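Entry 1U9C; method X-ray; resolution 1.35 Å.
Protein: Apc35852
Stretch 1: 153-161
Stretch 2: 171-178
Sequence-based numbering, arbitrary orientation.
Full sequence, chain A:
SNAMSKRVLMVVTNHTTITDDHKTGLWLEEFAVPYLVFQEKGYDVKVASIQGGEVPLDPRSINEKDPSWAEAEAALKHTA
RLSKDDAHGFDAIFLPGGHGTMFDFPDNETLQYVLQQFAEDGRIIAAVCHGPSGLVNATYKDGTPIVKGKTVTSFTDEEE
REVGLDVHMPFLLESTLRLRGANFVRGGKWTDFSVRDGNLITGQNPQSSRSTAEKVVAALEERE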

# COMPACT_ATOMS: atom_id res chain seq x y z
N THR A 153 4.49 1.39 -10.55
CA THR A 153 3.42 2.33 -10.77
C THR A 153 2.90 2.88 -9.47
O THR A 153 3.26 2.39 -8.39
CB THR A 153 2.32 1.70 -11.63
OG1 THR A 153 1.42 2.70 -12.13
CG2 THR A 153 1.45 0.71 -10.89
N SER A 154 2.06 3.90 -9.57
CA SER A 154 1.39 4.50 -8.41
C SER A 154 0.32 5.40 -8.94
O SER A 154 0.24 5.63 -10.14
CB SER A 154 2.32 5.32 -7.52
OG SER A 154 2.76 6.55 -8.14
N PHE A 155 -0.39 6.05 -8.03
CA PHE A 155 -1.28 7.14 -8.39
C PHE A 155 -0.44 8.15 -9.15
O PHE A 155 0.63 8.53 -8.74
CB PHE A 155 -1.80 7.80 -7.14
CG PHE A 155 -3.08 8.53 -7.33
CD1 PHE A 155 -4.25 7.85 -7.50
CD2 PHE A 155 -3.12 9.90 -7.21
CE1 PHE A 155 -5.44 8.53 -7.58
CE2 PHE A 155 -4.32 10.58 -7.29
CZ PHE A 155 -5.46 9.89 -7.46
N THR A 156 -0.94 8.55 -10.30
CA THR A 156 -0.13 9.38 -11.18
C THR A 156 -0.29 10.84 -10.85
O THR A 156 -1.29 11.26 -10.27
CB THR A 156 -0.50 9.15 -12.66
OG1 THR A 156 -1.88 9.48 -12.89
CG2 THR A 156 -0.32 7.70 -13.09
N ASP A 157 0.69 11.61 -11.29
CA ASP A 157 0.63 13.06 -11.13
C ASP A 157 -0.58 13.62 -11.84
O ASP A 157 -1.18 14.56 -11.35
CB ASP A 157 1.86 13.74 -11.67
CG ASP A 157 3.11 13.41 -10.91
OD1 ASP A 157 3.05 12.82 -9.81
OD2 ASP A 157 4.23 13.74 -11.38
N GLU A 158 -0.91 13.08 -13.02
CA GLU A 158 -2.13 13.45 -13.74
C GLU A 158 -3.41 13.19 -12.96
O GLU A 158 -4.29 14.02 -12.89
CB GLU A 158 -2.23 12.70 -15.09
CG GLU A 158 -3.43 13.13 -15.94
CD GLU A 158 -3.70 12.21 -17.14
OE1 GLU A 158 -3.14 11.10 -17.22
OE2 GLU A 158 -4.49 12.62 -18.02
N GLU A 159 -3.50 12.02 -12.34
CA GLU A 159 -4.63 11.69 -11.49
C GLU A 159 -4.68 12.64 -10.29
O GLU A 159 -5.74 13.12 -9.95
CB GLU A 159 -4.59 10.24 -11.03
CG GLU A 159 -5.04 9.25 -12.10
CD GLU A 159 -4.57 7.81 -11.88
OE1 GLU A 159 -3.39 7.61 -11.51
OE2 GLU A 159 -5.35 6.88 -12.17
N GLU A 160 -3.52 12.99 -9.75
CA GLU A 160 -3.44 13.91 -8.60
C GLU A 160 -3.87 15.32 -8.96
O GLU A 160 -4.52 16.02 -8.16
CB GLU A 160 -2.01 13.93 -8.04
CG GLU A 160 -1.89 14.47 -6.61
CD GLU A 160 -2.45 13.50 -5.59
OE1 GLU A 160 -1.69 12.64 -5.12
OE2 GLU A 160 -3.66 13.56 -5.31
N ARG A 161 -3.46 15.80 -10.13
CA ARG A 161 -3.89 17.11 -10.60
C ARG A 161 -5.40 17.12 -10.87
O ARG A 161 -6.05 18.11 -10.61
CB ARG A 161 -3.15 17.51 -11.88
CG ARG A 161 -1.68 17.86 -11.68
CD ARG A 161 -1.04 18.48 -12.90
NE ARG A 161 -1.33 17.69 -14.09
CZ ARG A 161 -0.56 16.74 -14.60
NH1 ARG A 161 0.63 16.44 -14.07
NH2 ARG A 161 -0.97 16.08 -15.69
N PHE A 171 4.73 16.14 -1.35
CA PHE A 171 5.50 15.85 -2.57
C PHE A 171 4.56 15.12 -3.51
O PHE A 171 3.51 14.64 -3.10
CB PHE A 171 6.69 14.94 -2.25
CG PHE A 171 6.29 13.63 -1.60
CD1 PHE A 171 6.11 12.49 -2.37
CD2 PHE A 171 6.13 13.56 -0.23
CE1 PHE A 171 5.73 11.30 -1.76
CE2 PHE A 171 5.75 12.39 0.38
CZ PHE A 171 5.57 11.25 -0.39
N LEU A 172 4.91 15.01 -4.78
CA LEU A 172 4.12 14.23 -5.72
C LEU A 172 4.71 12.81 -5.81
O LEU A 172 5.91 12.65 -5.98
CB LEU A 172 4.02 14.87 -7.11
CG LEU A 172 3.18 16.14 -7.20
CD1 LEU A 172 3.02 16.58 -8.62
CD2 LEU A 172 1.83 15.95 -6.52
N LEU A 173 3.87 11.81 -5.66
CA LEU A 173 4.33 10.44 -5.53
C LEU A 173 5.03 9.86 -6.78
O LEU A 173 6.15 9.40 -6.68
CB LEU A 173 3.15 9.58 -5.13
CG LEU A 173 3.43 8.09 -4.95
CD1 LEU A 173 4.55 7.91 -4.00
CD2 LEU A 173 2.22 7.37 -4.41
N GLU A 174 4.40 9.98 -7.93
CA GLU A 174 5.02 9.48 -9.17
C GLU A 174 6.37 10.18 -9.41
O GLU A 174 7.42 9.57 -9.68
CB GLU A 174 4.08 9.71 -10.38
CG GLU A 174 4.77 9.61 -11.76
CD GLU A 174 3.85 9.93 -12.94
OE1 GLU A 174 2.64 10.24 -12.80
OE2 GLU A 174 4.37 9.88 -14.10
N SER A 175 6.34 11.51 -9.29
CA SER A 175 7.53 12.32 -9.50
C SER A 175 8.65 11.90 -8.57
O SER A 175 9.81 11.80 -8.96
CB SER A 175 7.20 13.78 -9.21
OG SER A 175 6.41 14.28 -10.28
N THR A 176 8.27 11.66 -7.32
CA THR A 176 9.25 11.33 -6.31
C THR A 176 9.82 9.92 -6.51
O THR A 176 11.02 9.67 -6.34
CB THR A 176 8.68 11.65 -4.90
OG1 THR A 176 8.38 13.05 -4.85
CG2 THR A 176 9.73 11.52 -3.82
N LEU A 177 8.95 8.97 -6.86
CA LEU A 177 9.43 7.63 -7.17
C LEU A 177 10.41 7.62 -8.33
O LEU A 177 11.44 6.96 -8.29
CB LEU A 177 8.26 6.70 -7.52
CG LEU A 177 7.36 6.31 -6.37
CD1 LEU A 177 6.09 5.72 -6.93
CD2 LEU A 177 8.07 5.39 -5.40
N ARG A 178 10.11 8.38 -9.38
CA ARG A 178 11.08 8.52 -10.47
C ARG A 178 12.40 9.19 -10.03
O ARG A 178 13.48 8.74 -10.38
CB ARG A 178 10.46 9.25 -11.65
CG ARG A 178 11.42 9.46 -12.77
CD ARG A 178 10.87 10.26 -13.93
NE ARG A 178 9.58 9.72 -14.37
CZ ARG A 178 8.40 10.22 -14.06
NH1 ARG A 178 7.32 9.63 -14.54
NH2 ARG A 178 8.27 11.30 -13.29
O HOH W 1 1.64 11.09 -8.14
O HOH W 2 5.65 12.88 -13.54
O HOH W 3 1.07 11.69 -14.58
O HOH W 4 1.09 12.25 -5.67

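This is a mainly polar contact between the N-terminal ends of two helices, in which a carboxylate and bound waters take up several of the free amides of the first turns. The helices, 157-161 and 173-178, run nearly antiparallel at 155°. Their axes come no closer than 9.9 Å. The nearest CA atoms across the contact are those of Thr-156 and Glu-174, 5.5 Å apart.

Helix starts leave backbone NH groups without partners in the helix. Thr-156 caps the first helix: Thr-156 OG1 accepts from Glu-159 N at 3.1 Å. The amide of Asp-157 is instead taken by the other stretch. Asp-157 N donates to Glu-174 OE1 at 2.8 Å, and the angle of 166° makes the bond nearly straight. Water 3 links the same OE1 to Glu-158 N. The other carboxylate oxygen, Glu-174 OE2, forms a salt bridge with Arg-178 NH1 at 3.0 Å, one turn along its own helix.

Asp-157 reaches back across the contact. Ser-175 OG donates to Asp-157 OD2 in a short bond of 2.5 Å. Water 1 accepts from Glu-174 N and donates to Asp-157 OD1 and Phe-155 O. Water 4 joins Leu-173 N to Glu-160 OE1. Two acidic groups lie close here, with Asp-157 OD1 4.0 Å from Glu-174 OE1. Each carboxylate has donors nearby; water 2 connects Asp-157 OD2 to Arg-178 NH2.

Leucine side chains fill in around these bonds, mostly against polar atoms. Leu-172 CB lies 3.5 Å from Asp-157 OD1, and Leu-172 CD2 is 4.0 Å from Glu-160 CG. The CA-to-CB bond of Ser-154 points toward the second stretch. Ser-154 OG donates to Phe-155 O at 3.0 Å, so the hydroxyl is satisfied within its own stretch. Ser-154 OG also packs 3.6 Å from both Leu-173 CG and Leu-177 CD1. The contact buries 424 Å² in total, counting both sides.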